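Long-range contact in VP2 (PDB 7L0Y), which builds the T=1 icosahedral capsid of human bocavirus 1 by assembling in 60 copies as its structural coat protein: residues Y108-K113 with Q208-G213. Sequence-based numbering, arbitrary orientation.
Sequences YNLQIK and QVLRTG
The backbone oxygen of Leu-110 is approached by two donors. One is the hydroxyl of Thr-212, whose OG1 lies 2.4 Å from Leu-110 O; the direction of this hydrogen bond is clear, but so short a length is doubtful at the resolution of the map. The C-O-OG1 angle at the carbonyl is about 156°, so OG1 arrives from near the far end of the C=O bond. The hydroxyl gets there because OG1 stands anti to the backbone N of Thr-212 (chi1 -172°). The second donor, Arg-211 NH2 of a neighbouring subunit, makes a weak hydrogen bond.

The apolar half of the contact is a tip-to-tip meeting of methyls, Leu-110 CD2 with Leu-210 CD2 at 3.8 Å, the two side chains being set at a slant. Between these two points the chains are more loosely apposed: Leu-110 CB is 4.4 Å from Arg-211 O. The segments are not paired as strands; their nearest CA atoms, Leu-110 and Thr-212, are 4.8 Å apart, and the link between them is a side-chain-to-backbone bond.

All touching residues are buried in the assembly, with 222 Å² covered in total. Leu-110 also packs on Phe-39 of strand 30-42 and Cys-448 of strand 446-462, whereas Leu-210 packs on Val-132 and Ile-134 of strand 132-137. Strand 95-118, just past its corner at Asn-109, where Gln-111 and Lys-113 pair with strand 446-462, thus meets the end of short strand 208-210, which pairs with 132-137; in the parvovirus jelly roll these are probably strands of the BIDG and CHEF sheets, here close to where two neighbouring subunits adjoin.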
# COMPACT_ATOMS: atom_id res chain seq x y z
N TYR A 108 -11.26 79.35 -46.90
CA TYR A 108 -10.05 78.65 -47.29
C TYR A 108 -9.51 79.25 -48.58
O TYR A 108 -10.12 80.14 -49.18
CB TYR A 108 -10.32 77.16 -47.41
CG TYR A 108 -11.35 76.81 -48.44
CD1 TYR A 108 -10.98 76.39 -49.70
CD2 TYR A 108 -12.70 76.94 -48.15
CE1 TYR A 108 -11.92 76.09 -50.62
CE2 TYR A 108 -13.64 76.66 -49.08
CZ TYR A 108 -13.25 76.22 -50.31
OH TYR A 108 -14.19 75.92 -51.25
N ASN A 109 -8.36 78.74 -49.01
CA ASN A 109 -7.64 79.23 -50.19
C ASN A 109 -7.48 80.74 -50.16
O ASN A 109 -7.77 81.43 -51.13
CB ASN A 109 -8.32 78.77 -51.48
CG ASN A 109 -8.14 77.31 -51.72
OD1 ASN A 109 -7.21 76.71 -51.21
ND2 ASN A 109 -9.02 76.73 -52.51
N LEU A 110 -7.01 81.25 -49.04
CA LEU A 110 -6.90 82.68 -48.86
C LEU A 110 -5.73 83.22 -49.66
O LEU A 110 -4.69 82.56 -49.79
CB LEU A 110 -6.72 83.03 -47.39
CG LEU A 110 -7.94 82.99 -46.47
CD1 LEU A 110 -9.10 83.62 -47.18
CD2 LEU A 110 -8.28 81.58 -46.09
N GLN A 111 -5.89 84.41 -50.21
CA GLN A 111 -4.84 85.10 -50.92
C GLN A 111 -4.80 86.55 -50.47
O GLN A 111 -5.78 87.27 -50.66
CB GLN A 111 -5.06 85.04 -52.41
CG GLN A 111 -4.83 83.71 -53.02
CD GLN A 111 -5.24 83.70 -54.46
OE1 GLN A 111 -6.18 84.38 -54.85
NE2 GLN A 111 -4.50 82.98 -55.27
N ILE A 112 -3.69 86.97 -49.89
CA ILE A 112 -3.46 88.37 -49.60
C ILE A 112 -2.50 88.90 -50.65
O ILE A 112 -1.42 88.34 -50.85
CB ILE A 112 -2.91 88.59 -48.18
CG1 ILE A 112 -3.93 88.13 -47.15
CG2 ILE A 112 -2.65 90.06 -47.96
CD1 ILE A 112 -3.70 86.74 -46.63
N LYS A 113 -2.91 89.95 -51.34
CA LYS A 113 -2.09 90.61 -52.34
C LYS A 113 -1.78 92.01 -51.86
O LYS A 113 -2.64 92.69 -51.29
CB LYS A 113 -2.81 90.69 -53.69
CG LYS A 113 -3.31 89.39 -54.26
CD LYS A 113 -2.21 88.46 -54.68
CE LYS A 113 -1.63 88.88 -56.02
NZ LYS A 113 -0.63 87.91 -56.53
N GLN A 208 -9.13 84.19 -34.94
CA GLN A 208 -8.17 83.37 -35.67
C GLN A 208 -7.50 84.22 -36.73
O GLN A 208 -8.15 85.00 -37.42
CB GLN A 208 -8.85 82.16 -36.29
CG GLN A 208 -9.30 81.17 -35.27
CD GLN A 208 -10.02 80.00 -35.88
OE1 GLN A 208 -10.61 80.12 -36.95
NE2 GLN A 208 -9.98 78.87 -35.21
N VAL A 209 -6.19 84.09 -36.83
CA VAL A 209 -5.42 84.77 -37.86
C VAL A 209 -4.95 83.72 -38.84
O VAL A 209 -4.34 82.73 -38.45
CB VAL A 209 -4.25 85.57 -37.26
CG1 VAL A 209 -3.47 86.22 -38.37
CG2 VAL A 209 -4.77 86.61 -36.30
N LEU A 210 -5.27 83.92 -40.10
CA LEU A 210 -4.98 82.96 -41.15
C LEU A 210 -4.01 83.57 -42.14
O LEU A 210 -4.23 84.68 -42.63
CB LEU A 210 -6.26 82.54 -41.88
CG LEU A 210 -7.09 81.38 -41.35
CD1 LEU A 210 -7.64 81.66 -39.98
CD2 LEU A 210 -8.22 81.13 -42.31
N ARG A 211 -2.94 82.85 -42.42
CA ARG A 211 -2.13 83.14 -43.59
C ARG A 211 -2.62 82.29 -44.76
O ARG A 211 -3.60 81.56 -44.66
CB ARG A 211 -0.65 82.92 -43.30
CG ARG A 211 -0.07 83.95 -42.36
CD ARG A 211 1.41 83.78 -42.23
NE ARG A 211 1.98 84.79 -41.36
CZ ARG A 211 3.27 84.86 -41.05
NH1 ARG A 211 4.12 83.97 -41.55
NH2 ARG A 211 3.72 85.82 -40.25
N THR A 212 -1.93 82.40 -45.89
CA THR A 212 -2.49 81.90 -47.13
C THR A 212 -2.58 80.38 -47.14
O THR A 212 -3.38 79.81 -47.89
CB THR A 212 -1.66 82.40 -48.32
OG1 THR A 212 -2.33 82.06 -49.53
CG2 THR A 212 -0.28 81.80 -48.31
N GLY A 213 -1.80 79.71 -46.31
CA GLY A 213 -1.83 78.26 -46.30
C GLY A 213 -2.78 77.69 -45.28
O GLY A 213 -2.98 76.48 -45.21